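Local atomic coordinates of octaprenyl Pyrophosphate Synthase (Helicobacter pylori, PDB entry 3TC1), a protein that probably catalyses the stepwise condensation of isopentenyl pyrophosphate units onto an allylic pyrophosphate to build octaprenyl pyrophosphate. Residues I13-I17 against T64-M68; R136-D141 against R157-K162; F148-K152 against L230-E234. All coordinates share one frame; numbering follows the deposited sequence.

Contact 1 (I13-I17 against T64-M68)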
loop_
_atom_site.group_PDB
_atom_site.type_symbol
_atom_site.label_atom_id
_atom_site.label_comp_id
_atom_site.label_asym_id
_atom_site.label_seq_id
_atom_site.Cartn_x
_atom_site.Cartn_y
_atom_site.Cartn_z
ATOM N N ILE B 13 -5.942 13.603 11.133
ATOM C CA ILE B 13 -5.249 12.337 10.929
ATOM C C ILE B 13 -5.558 11.412 12.106
ATOM O O ILE B 13 -5.868 10.233 11.920
ATOM C CB ILE B 13 -3.720 12.540 10.847
ATOM C CG1 ILE B 13 -3.368 13.379 9.619
ATOM C CG2 ILE B 13 -3.015 11.192 10.779
ATOM C CD1 ILE B 13 -1.891 13.762 9.537
ATOM N N ALA B 14 -5.476 11.954 13.318
ATOM C CA ALA B 14 -5.749 11.179 14.526
ATOM C C ALA B 14 -7.197 10.696 14.548
ATOM O O ALA B 14 -7.480 9.578 14.971
ATOM C CB ALA B 14 -5.458 12.018 15.767
ATOM N N SER B 15 -8.114 11.546 14.104
ATOM C CA SER B 15 -9.521 11.179 14.071
ATOM C C SER B 15 -9.768 10.062 13.061
ATOM O O SER B 15 -10.521 9.126 13.333
ATOM C CB SER B 15 -10.378 12.394 13.709
ATOM O OG SER B 15 -10.273 13.395 14.705
ATOM N N TRP B 16 -9.136 10.164 11.896
ATOM C CA TRP B 16 -9.296 9.157 10.854
ATOM C C TRP B 16 -8.740 7.803 11.303
ATOM O O TRP B 16 -9.286 6.754 10.952
ATOM C CB TRP B 16 -8.616 9.625 9.559
ATOM C CG TRP B 16 -9.376 10.717 8.835
ATOM C CD1 TRP B 16 -10.498 11.368 9.273
ATOM C CD2 TRP B 16 -9.075 11.266 7.546
ATOM N NE1 TRP B 16 -10.915 12.285 8.334
ATOM C CE2 TRP B 16 -10.060 12.244 7.265
ATOM C CE3 TRP B 16 -8.073 11.026 6.597
ATOM C CZ2 TRP B 16 -10.070 12.983 6.075
ATOM C CZ3 TRP B 16 -8.085 11.764 5.407
ATOM C CH2 TRP B 16 -9.078 12.728 5.162
ATOM N N ILE B 17 -7.657 7.820 12.076
ATOM C CA ILE B 17 -7.082 6.571 12.574
ATOM C C ILE B 17 -8.055 5.958 13.579
ATOM O O ILE B 17 -8.272 4.750 13.582
ATOM C CB ILE B 17 -5.707 6.797 13.261
ATOM C CG1 ILE B 17 -4.653 7.125 12.207
ATOM C CG2 ILE B 17 -5.284 5.546 14.041
ATOM C CD1 ILE B 17 -4.441 6.025 11.189
ATOM N N THR B 64 -4.930 16.397 4.686
ATOM C CA THR B 64 -4.852 15.208 5.518
ATOM C C THR B 64 -4.564 13.990 4.643
ATOM O O THR B 64 -3.722 13.160 4.982
ATOM C CB THR B 64 -6.161 15.007 6.304
ATOM O OG1 THR B 64 -6.404 16.166 7.111
ATOM C CG2 THR B 64 -6.062 13.787 7.213
ATOM N N ILE B 65 -5.262 13.898 3.514
ATOM C CA ILE B 65 -5.075 12.810 2.560
ATOM C C ILE B 65 -3.626 12.801 2.070
ATOM O O ILE B 65 -2.977 11.754 2.030
ATOM C CB ILE B 65 -6.022 12.983 1.340
ATOM C CG1 ILE B 65 -7.467 12.703 1.763
ATOM C CG2 ILE B 65 -5.597 12.067 0.193
ATOM C CD1 ILE B 65 -8.497 13.102 0.710
ATOM N N VAL B 66 -3.118 13.972 1.702
ATOM C CA VAL B 66 -1.745 14.072 1.223
ATOM C C VAL B 66 -0.707 13.674 2.279
ATOM O O VAL B 66 0.262 12.980 1.969
ATOM C CB VAL B 66 -1.446 15.498 0.708
ATOM C CG1 VAL B 66 0.056 15.690 0.504
ATOM C CG2 VAL B 66 -2.179 15.728 -0.619
ATOM N N GLU B 67 -0.898 14.106 3.520
ATOM C CA GLU B 67 0.055 13.761 4.576
ATOM C C GLU B 67 0.008 12.262 4.905
ATOM O O GLU B 67 1.030 11.659 5.237
ATOM C CB GLU B 67 -0.224 14.575 5.846
ATOM C CG GLU B 67 -0.034 16.098 5.706
ATOM C CD GLU B 67 1.377 16.509 5.269
ATOM O OE1 GLU B 67 2.297 15.665 5.287
ATOM O OE2 GLU B 67 1.567 17.693 4.914
ATOM N N MET B 68 -1.175 11.658 4.816
ATOM C CA MET B 68 -1.292 10.232 5.109
ATOM C C MET B 68 -0.624 9.402 4.026
ATOM O O MET B 68 -0.028 8.361 4.308
ATOM C CB MET B 68 -2.761 9.841 5.289
ATOM C CG MET B 68 -3.304 10.347 6.611
ATOM S SD MET B 68 -4.962 9.821 6.994
ATOM C CE MET B 68 -4.701 8.093 7.366
#

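Contact 2 (R136-D141 against R157-K162)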
loop_
_atom_site.group_PDB
_atom_site.type_symbol
_atom_site.label_atom_id
_atom_site.label_comp_id
_atom_site.label_asym_id
_atom_site.label_seq_id
_atom_site.Cartn_x
_atom_site.Cartn_y
_atom_site.Cartn_z
ATOM N N ARG B 136 6.347 3.431 -8.642
ATOM C CA ARG B 136 7.230 3.122 -9.761
ATOM C C ARG B 136 8.618 3.682 -9.451
ATOM O O ARG B 136 9.636 3.058 -9.758
ATOM C CB ARG B 136 6.713 3.736 -11.067
ATOM C CG ARG B 136 7.580 3.396 -12.271
ATOM C CD ARG B 136 7.002 3.941 -13.566
ATOM N NE ARG B 136 7.106 5.392 -13.664
ATOM C CZ ARG B 136 6.408 6.136 -14.518
ATOM N NH1 ARG B 136 5.549 5.564 -15.351
ATOM N NH2 ARG B 136 6.562 7.454 -14.535
ATOM N N GLY B 137 8.646 4.863 -8.840
ATOM C CA GLY B 137 9.907 5.489 -8.489
ATOM C C GLY B 137 10.650 4.706 -7.423
ATOM O O GLY B 137 11.876 4.625 -7.443
ATOM N N GLU B 138 9.911 4.128 -6.484
ATOM C CA GLU B 138 10.536 3.355 -5.422
ATOM C C GLU B 138 11.206 2.121 -6.027
ATOM O O GLU B 138 12.335 1.785 -5.676
ATOM C CB GLU B 138 9.491 2.937 -4.385
ATOM C CG GLU B 138 10.041 2.036 -3.294
ATOM C CD GLU B 138 11.124 2.702 -2.461
ATOM O OE1 GLU B 138 11.719 2.004 -1.613
ATOM O OE2 GLU B 138 11.378 3.913 -2.643
ATOM N N ILE B 139 10.513 1.458 -6.945
ATOM C CA ILE B 139 11.061 0.274 -7.596
ATOM C C ILE B 139 12.268 0.656 -8.438
ATOM O O ILE B 139 13.276 -0.044 -8.445
ATOM C CB ILE B 139 10.013 -0.410 -8.490
ATOM C CG1 ILE B 139 8.928 -1.033 -7.614
ATOM C CG2 ILE B 139 10.672 -1.482 -9.353
ATOM C CD1 ILE B 139 7.815 -1.691 -8.396
ATOM N N GLU B 140 12.156 1.768 -9.151
ATOM C CA GLU B 140 13.248 2.255 -9.978
ATOM C C GLU B 140 14.471 2.529 -9.103
ATOM O O GLU B 140 15.591 2.161 -9.442
ATOM C CB GLU B 140 12.831 3.548 -10.687
ATOM C CG GLU B 140 11.884 3.345 -11.864
ATOM C CD GLU B 140 11.240 4.641 -12.346
ATOM O OE1 GLU B 140 10.673 4.643 -13.460
ATOM O OE2 GLU B 140 11.286 5.655 -11.613
ATOM N N ASP B 141 14.240 3.169 -7.965
ATOM C CA ASP B 141 15.320 3.513 -7.053
ATOM C C ASP B 141 16.105 2.304 -6.541
ATOM O O ASP B 141 17.334 2.325 -6.519
ATOM C CB ASP B 141 14.763 4.322 -5.878
ATOM C CG ASP B 141 15.809 5.230 -5.236
ATOM O OD1 ASP B 141 16.719 5.703 -5.952
ATOM O OD2 ASP B 141 15.707 5.488 -4.019
ATOM N N ARG B 157 14.679 10.663 -13.460
ATOM C CA ARG B 157 13.399 9.963 -13.524
ATOM C C ARG B 157 12.969 9.550 -12.122
ATOM O O ARG B 157 11.797 9.670 -11.753
ATOM C CB ARG B 157 13.513 8.732 -14.425
ATOM C CG ARG B 157 12.212 7.965 -14.559
ATOM C CD ARG B 157 12.301 6.874 -15.608
ATOM N NE ARG B 157 11.027 6.174 -15.751
ATOM C CZ ARG B 157 10.778 5.257 -16.678
ATOM N NH1 ARG B 157 11.716 4.922 -17.554
ATOM N NH2 ARG B 157 9.588 4.672 -16.729
ATOM N N ILE B 158 13.924 9.069 -11.332
ATOM C CA ILE B 158 13.629 8.656 -9.964
ATOM C C ILE B 158 13.200 9.847 -9.113
ATOM O O ILE B 158 12.216 9.765 -8.379
ATOM C CB ILE B 158 14.854 7.978 -9.306
ATOM C CG1 ILE B 158 15.154 6.658 -10.021
ATOM C CG2 ILE B 158 14.599 7.762 -7.814
ATOM C CD1 ILE B 158 16.428 5.961 -9.556
ATOM N N LEU B 159 13.934 10.954 -9.212
ATOM C CA LEU B 159 13.594 12.145 -8.438
ATOM C C LEU B 159 12.188 12.627 -8.760
ATOM O O LEU B 159 11.424 12.991 -7.862
ATOM C CB LEU B 159 14.589 13.281 -8.710
ATOM C CG LEU B 159 15.532 13.578 -7.541
ATOM C CD1 LEU B 159 16.409 12.362 -7.320
ATOM C CD2 LEU B 159 16.386 14.817 -7.816
ATOM N N GLU B 160 11.856 12.634 -10.046
ATOM C CA GLU B 160 10.539 13.069 -10.497
ATOM C C GLU B 160 9.436 12.131 -9.995
ATOM O O GLU B 160 8.395 12.584 -9.497
ATOM C CB GLU B 160 10.517 13.132 -12.026
ATOM C CG GLU B 160 11.399 14.216 -12.623
ATOM C CD GLU B 160 11.774 13.927 -14.070
ATOM O OE1 GLU B 160 11.060 13.135 -14.718
ATOM O OE2 GLU B 160 12.775 14.493 -14.562
ATOM N N ASP B 161 9.663 10.829 -10.124
ATOM C CA ASP B 161 8.678 9.847 -9.680
ATOM C C ASP B 161 8.519 9.750 -8.170
ATOM O O ASP B 161 7.396 9.717 -7.664
ATOM C CB ASP B 161 9.015 8.456 -10.231
ATOM C CG ASP B 161 8.645 8.301 -11.691
ATOM O OD1 ASP B 161 7.860 9.131 -12.194
ATOM O OD2 ASP B 161 9.119 7.342 -12.335
ATOM N N LYS B 162 9.634 9.699 -7.445
ATOM C CA LYS B 162 9.576 9.574 -5.990
ATOM C C LYS B 162 9.290 10.840 -5.198
ATOM O O LYS B 162 8.768 10.763 -4.086
ATOM C CB LYS B 162 10.871 8.965 -5.447
ATOM C CG LYS B 162 11.030 7.483 -5.700
ATOM C CD LYS B 162 12.150 6.906 -4.844
ATOM C CE LYS B 162 11.838 7.056 -3.359
ATOM N NZ LYS B 162 12.948 6.568 -2.496
#

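Contact 3 (F148-K152 against L230-E234)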
loop_
_atom_site.group_PDB
_atom_site.type_symbol
_atom_site.label_atom_id
_atom_site.label_comp_id
_atom_site.label_asym_id
_atom_site.label_seq_id
_atom_site.Cartn_x
_atom_site.Cartn_y
_atom_site.Cartn_z
ATOM N N PHE B 148 26.568 0.869 -9.000
ATOM C CA PHE B 148 26.888 2.268 -9.239
ATOM C C PHE B 148 26.231 2.708 -10.542
ATOM O O PHE B 148 26.288 1.992 -11.542
ATOM C CB PHE B 148 28.403 2.465 -9.342
ATOM C CG PHE B 148 28.809 3.886 -9.611
ATOM C CD1 PHE B 148 28.923 4.800 -8.568
ATOM C CD2 PHE B 148 29.043 4.318 -10.914
ATOM C CE1 PHE B 148 29.266 6.127 -8.824
ATOM C CE2 PHE B 148 29.383 5.637 -11.180
ATOM C CZ PHE B 148 29.495 6.544 -10.134
ATOM N N ASN B 149 25.603 3.881 -10.525
ATOM C CA ASN B 149 24.942 4.407 -11.718
ATOM C C ASN B 149 25.535 5.734 -12.184
ATOM O O ASN B 149 25.653 6.672 -11.398
ATOM C CB ASN B 149 23.447 4.618 -11.458
ATOM C CG ASN B 149 22.785 5.411 -12.566
ATOM O OD1 ASN B 149 22.898 5.055 -13.738
ATOM N ND2 ASN B 149 22.097 6.496 -12.204
ATOM N N SER B 150 25.884 5.816 -13.465
ATOM C CA SER B 150 26.448 7.046 -14.009
ATOM C C SER B 150 25.484 7.719 -14.990
ATOM O O SER B 150 25.799 8.770 -15.552
ATOM C CB SER B 150 27.769 6.751 -14.725
ATOM O OG SER B 150 27.535 6.033 -15.921
ATOM N N ASP B 151 24.319 7.109 -15.198
ATOM C CA ASP B 151 23.322 7.659 -16.117
ATOM C C ASP B 151 22.457 8.662 -15.364
ATOM O O ASP B 151 21.577 8.276 -14.591
ATOM C CB ASP B 151 22.433 6.544 -16.680
ATOM C CG ASP B 151 21.489 7.039 -17.777
ATOM O OD1 ASP B 151 21.191 8.253 -17.826
ATOM O OD2 ASP B 151 21.031 6.204 -18.585
ATOM N N LYS B 152 22.708 9.949 -15.588
ATOM C CA LYS B 152 21.945 10.987 -14.908
ATOM C C LYS B 152 20.457 10.969 -15.240
ATOM O O LYS B 152 19.640 11.383 -14.423
ATOM C CB LYS B 152 22.517 12.375 -15.223
ATOM C CG LYS B 152 23.778 12.713 -14.443
ATOM C CD LYS B 152 24.159 14.184 -14.569
ATOM C CE LYS B 152 24.585 14.541 -15.981
ATOM N NZ LYS B 152 25.166 15.915 -16.045
ATOM N N LEU B 230 27.087 11.878 -9.203
ATOM C CA LEU B 230 27.008 11.857 -10.657
ATOM C C LEU B 230 27.899 12.954 -11.248
ATOM O O LEU B 230 28.683 12.706 -12.163
ATOM C CB LEU B 230 25.555 12.063 -11.099
ATOM C CG LEU B 230 24.655 10.863 -10.777
ATOM C CD1 LEU B 230 23.191 11.272 -10.774
ATOM C CD2 LEU B 230 24.934 9.763 -11.807
ATOM N N LEU B 231 27.771 14.166 -10.720
ATOM C CA LEU B 231 28.572 15.291 -11.202
ATOM C C LEU B 231 30.058 15.060 -10.920
ATOM O O LEU B 231 30.914 15.392 -11.742
ATOM C CB LEU B 231 28.100 16.595 -10.549
ATOM C CG LEU B 231 26.673 17.041 -10.900
ATOM C CD1 LEU B 231 26.326 18.314 -10.147
ATOM C CD2 LEU B 231 26.566 17.268 -12.406
ATOM N N LEU B 232 30.364 14.493 -9.757
ATOM C CA LEU B 232 31.754 14.205 -9.400
ATOM C C LEU B 232 32.345 13.183 -10.364
ATOM O O LEU B 232 33.434 13.373 -10.898
ATOM C CB LEU B 232 31.849 13.651 -7.970
ATOM C CG LEU B 232 33.274 13.246 -7.551
ATOM C CD1 LEU B 232 34.182 14.483 -7.558
ATOM C CD2 LEU B 232 33.258 12.609 -6.170
ATOM N N TYR B 233 31.613 12.095 -10.582
ATOM C CA TYR B 233 32.055 11.021 -11.470
ATOM C C TYR B 233 32.452 11.521 -12.860
ATOM O O TYR B 233 33.399 11.018 -13.464
ATOM C CB TYR B 233 30.950 9.970 -11.617
ATOM C CG TYR B 233 31.360 8.801 -12.478
ATOM C CD1 TYR B 233 32.205 7.810 -11.982
ATOM C CD2 TYR B 233 30.937 8.705 -13.803
ATOM C CE1 TYR B 233 32.622 6.753 -12.783
ATOM C CE2 TYR B 233 31.349 7.654 -14.613
ATOM C CZ TYR B 233 32.188 6.683 -14.095
ATOM O OH TYR B 233 32.586 5.632 -14.882
ATOM N N GLU B 234 31.703 12.490 -13.371
ATOM C CA GLU B 234 31.965 13.068 -14.687
ATOM C C GLU B 234 33.268 13.879 -14.758
ATOM O O GLU B 234 33.768 14.156 -15.851
ATOM C CB GLU B 234 30.789 13.964 -15.094
ATOM C CG GLU B 234 29.556 13.196 -15.550
ATOM C CD GLU B 234 28.278 14.012 -15.446
ATOM O OE1 GLU B 234 28.323 15.236 -15.692
ATOM O OE2 GLU B 234 27.223 13.423 -15.127
HETATM O O HOH W 1 27.766 10.499 -14.729
#

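Contact 1 (I13-I17 against T64-M68)
W16 and I13 hold the methyl group of T64 between them, and the rest of the contact is built out from there. The two helices run at a steep angle, 74° between their directions, with axes 11.0 Å apart at closest approach, so side chains rather than backbones do the touching.

The aromatic interactions all belong to W16. T64 CG2 sits over one face of the six-membered ring, 3.6 Å from its centroid, in a CH-pi contact displaced toward the rim. M68 makes a Met-aromatic contact at the edge instead: its SD comes within 3.4 Å of W16 CE3. I65 also lies at the edge, in the ring plane, where its CG1 is 3.8 Å from W16 CH2.

The aliphatic contacts involve I13 and the end of M68. I13 and T64 lie alongside, pointing opposite ways, with I13 CG1 3.6 Å from T64 CG2, while the end of I13, CD1, reaches the CB of E67 at 4.1 Å. The M68 chain turns at its last torsion (chi3 72°), which swings CE to 4.4 Å from I17 CD1.

The polar ends are served by other parts of the chain. With CG2 trans to the T64 nitrogen, OG1 is left on the far side from the carbonyl carbon and bonds L60 O, one turn earlier. E67 bends away at chi2, and its OE2 hydrogen-bonds S40 OG.

This is buried packing of the N-terminal helix 3-18 on the long helix 53-80 of the all-helical prenyl synthase fold. Helix 92-116 joins it through F108, which meets I17 and M68, and through K111, in a cation-pi contact with W16; helix 23-29 lies against I13 and I17 through F29.

Contact 2 (R136-D141 against R157-K162)
G137 and D161 bring their CA atoms to 4.7 Å where the two helices pass roughly antiparallel, at 146°, with axes 8.1 Å apart. The motif is a helical hairpin of the prenyl synthase fold, helices 121-144 and 152-177, pinched at a glycine and lined by two salt-bridge networks.

In the first network R136 grips D161 side-on. Its NE donates to D161 OD2 (3.1 Å), which it meets from above the carboxylate plane, and R136 NH2 donates to D161 OD1 (3.2 Å) from the syn side, tilted 25° out of that plane. R133 adds a salt bridge to OD1. E140 OE1 forms a salt bridge with R157 NE (2.8 Å), approaching over the face of the guanidinium rather than along an N-H, with the planes at 79°. E140 OE2 and D161 OD2, both acceptors, stand only 2.8 Å apart; the surrounding arginines probably ease that closeness. The second subunit completes the group, I20 O and E21 O accepting from R136 NH1 and R157 NH2.

K162 anchors the second network, its NZ giving a bond to E138 OE2 (3.1 Å) and a weak one to D141 OD2. A bound magnesium ion lies in the wider neighbourhood of K162, not in contact with it. I158 packs its CG2 against D141. The K162 chain passes over G137, with K162 CG 3.3 Å from G137 C.

Contact 3 (F148-K152 against L230-E234)
K152 reaches across to E234 in the one salt bridge of this contact: its NZ donates to E234 OE1 at 3.2 Å, on the syn lone pair. The lysine arrives bent at chi3 (-67°), which brings its methylene groups alongside E234 OE2, with K152 CE at 3.0 Å. OE2 accepts a hydrogen bond from a water, 3.0 Å away, which donates as well to S150 O, so the loop backbone is tied to E234 through solvent.

N149 shapes the loop itself. Its OD1 accepts from D151 N (2.9 Å) in an Asx turn, the donor lying above the carbonyl plane, and its ND2 donates to D151 O; the two bonds fix the amide's rotation. D151 then acts as N-cap of the next helix, its OD1 taking the N-H of Q153.

The packing centres on L230 and Y233. L230 CD2 presses against N149 O at 3.2 Å, a carbonyl oxygen buried here without a polar partner in the model, and L230 CB lies beside K152 CG. F148 CE2 lies over one face of the Y233 ring, displaced toward the rim, but the ring pair is oblique, planes at 52° and centroids 5.0 Å apart. S150 CB touches the other half of the tyrosine, 3.7 Å from Y233 CE2.

The contact sets the turn between helices 121-144 and 152-177 against the short helix 227-233. T225, just ahead of that helix, hydrogen-bonds N149 N and touches F148, Y155 of helix 152-177 meets L230, and helix 268-286 covers L231.

How the contacts relate
Starting from the N terminus, contact 1 closes first: 46 residues separate its segments, and it fastens helix 3-18 to helix 53-80 before the other two begin. Contact 2 closes a short hairpin of 15 intervening residues between helices 121-144 and 152-177. Contact 3 crosses it, because segment 148-152 lies within that hairpin while its partner, 230-234, comes 77 residues later on helix 227-233. The two therefore share one connection: contact 2 joins the two helices and contact 3 joins their connecting loop to helix 227-233, with centres about 17 Å apart. Contact 1 lies on the opposite side of the chain's centre from contact 3, about 38 Å away between centres.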